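Local coordinates for protein nucleoside-diphosphate-sugar epimerase (PDB 2X4G) that probably binds a nicotinamide adenine dinucleotide cofactor in a Rossmann-type domain and acts on nucleotide-linked sugars, as a member of the epimerase/dehydratase family, at residues A249-T252 against R253-E257. Residues are numbered along the deposited sequence; the frame is centred on the assembly and turned at random.
Sequences ADLT and RRIAE
Asp250 OD1 is gripped twice: Arg253 NH2 donates to it in a salt bridge of 3.1 Å, nearly straight at 171°, and a water gives it a second hydrogen bond. The same water accepts from Arg253 NE at 2.9 Å and donates weakly to Ala249 O, tying the side chains back to the first turn. Carboxylate and guanidinium are turned 65° apart, so NH2 reaches OD1 from above the carboxylate plane while OD1 lies in the guanidinium plane. Arginine suits the middle position because its donors diverge: NH1 binds Glu257 OE2 at 2.8 Å, on the syn side, and the bend at chi3 (32°) turns the group alongside the helix. This salt-bridge network, with steps of three and then four residues, runs along one side of helix 248-259, which directly follows strand 238-247 of the main sheet. Backbone bonds such as Arg253 N to Ala249 O, 2.9 Å, hold the helical turns together. Leucine and isoleucine suit the buried side: branched, apolar and a turn apart, they lie side by side, Leu251 CD1 meeting Ile255 CD1 at 3.8 Å, and Ile255 continues onto Ile198, Ile201 and Leu327. Arg254 turns elsewhere, its NH1 forming a salt bridge with Asp324 of helix 323-336.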
loop_
_atom_site.group_PDB
_atom_site.type_symbol
_atom_site.label_atom_id
_atom_site.label_comp_id
_atom_site.label_asym_id
_atom_site.label_seq_id
_atom_site.Cartn_x
_atom_site.Cartn_y
_atom_site.Cartn_z
ATOM N N ALA A 249 -19.145 -13.832 -6.593
ATOM C CA ALA A 249 -19.594 -14.944 -5.754
ATOM C C ALA A 249 -19.530 -16.269 -6.518
ATOM O O ALA A 249 -19.058 -17.269 -6.000
ATOM C CB ALA A 249 -21.005 -14.693 -5.282
ATOM N N ASP A 250 -20.003 -16.259 -7.755
ATOM C CA ASP A 250 -20.139 -17.477 -8.549
ATOM C C ASP A 250 -18.800 -17.920 -9.180
ATOM O O ASP A 250 -18.500 -19.109 -9.228
ATOM C CB ASP A 250 -21.243 -17.293 -9.612
ATOM C CG ASP A 250 -22.649 -17.069 -8.984
ATOM O OD1 ASP A 250 -23.024 -17.777 -8.024
ATOM O OD2 ASP A 250 -23.395 -16.189 -9.465
ATOM N N LEU A 251 -17.988 -16.969 -9.632
ATOM C CA LEU A 251 -16.635 -17.278 -10.090
ATOM C C LEU A 251 -15.774 -17.845 -8.957
ATOM O O LEU A 251 -15.022 -18.813 -9.129
ATOM C CB LEU A 251 -15.963 -16.027 -10.642
ATOM C CG LEU A 251 -14.510 -16.210 -11.071
ATOM C CD1 LEU A 251 -14.468 -17.210 -12.188
ATOM C CD2 LEU A 251 -13.877 -14.866 -11.461
ATOM N N THR A 252 -15.859 -17.203 -7.809
ATOM C CA THR A 252 -15.240 -17.687 -6.603
ATOM C C THR A 252 -15.693 -19.089 -6.314
ATOM O O THR A 252 -14.894 -19.953 -5.969
ATOM C CB THR A 252 -15.648 -16.768 -5.447
ATOM O OG1 THR A 252 -14.625 -15.793 -5.288
ATOM C CG2 THR A 252 -15.885 -17.519 -4.132
ATOM N N ARG A 253 -16.990 -19.319 -6.453
ATOM C CA ARG A 253 -17.574 -20.576 -5.997
ATOM C C ARG A 253 -17.265 -21.721 -6.960
ATOM O O ARG A 253 -17.054 -22.853 -6.525
ATOM C CB ARG A 253 -19.086 -20.418 -5.749
ATOM C CG ARG A 253 -19.748 -21.591 -4.995
ATOM C CD ARG A 253 -21.279 -21.511 -4.994
ATOM N NE ARG A 253 -21.810 -20.892 -6.213
ATOM C CZ ARG A 253 -21.893 -21.492 -7.403
ATOM N NH1 ARG A 253 -21.481 -22.746 -7.570
ATOM N NH2 ARG A 253 -22.377 -20.827 -8.445
ATOM N N ARG A 254 -17.193 -21.438 -8.250
ATOM C CA ARG A 254 -17.015 -22.524 -9.197
ATOM C C ARG A 254 -15.597 -23.044 -9.072
ATOM O O ARG A 254 -15.361 -24.239 -9.019
ATOM C CB ARG A 254 -17.316 -22.086 -10.628
ATOM C CG ARG A 254 -18.681 -21.383 -10.801
ATOM C CD ARG A 254 -19.841 -22.322 -11.135
ATOM N NE ARG A 254 -19.789 -22.820 -12.513
ATOM C CZ ARG A 254 -20.057 -22.089 -13.600
ATOM N NH1 ARG A 254 -19.967 -22.654 -14.809
ATOM N NH2 ARG A 254 -20.406 -20.799 -13.484
ATOM N N ILE A 255 -14.656 -22.120 -8.995
ATOM C CA ILE A 255 -13.241 -22.453 -8.846
ATOM C C ILE A 255 -13.059 -23.264 -7.586
ATOM O O ILE A 255 -12.399 -24.287 -7.622
ATOM C CB ILE A 255 -12.352 -21.174 -8.797
ATOM C CG1 ILE A 255 -12.362 -20.470 -10.158
ATOM C CG2 ILE A 255 -10.925 -21.512 -8.370
ATOM C CD1 ILE A 255 -11.845 -19.073 -10.108
ATOM N N ALA A 256 -13.650 -22.826 -6.476
ATOM C CA ALA A 256 -13.615 -23.626 -5.243
ATOM C C ALA A 256 -14.132 -25.050 -5.468
ATOM O O ALA A 256 -13.476 -26.030 -5.119
ATOM C CB ALA A 256 -14.406 -22.964 -4.150
ATOM N N GLU A 257 -15.304 -25.169 -6.070
ATOM C CA GLU A 257 -15.939 -26.478 -6.203
ATOM C C GLU A 257 -15.071 -27.427 -7.018
ATOM O O GLU A 257 -14.936 -28.609 -6.668
ATOM C CB GLU A 257 -17.344 -26.335 -6.794
ATOM C CG GLU A 257 -18.334 -25.724 -5.792
ATOM C CD GLU A 257 -19.599 -25.161 -6.441
ATOM O OE1 GLU A 257 -19.779 -25.344 -7.671
ATOM O OE2 GLU A 257 -20.412 -24.532 -5.715
HETATM O O HOH W 1 -21.815 -18.169 -5.134
#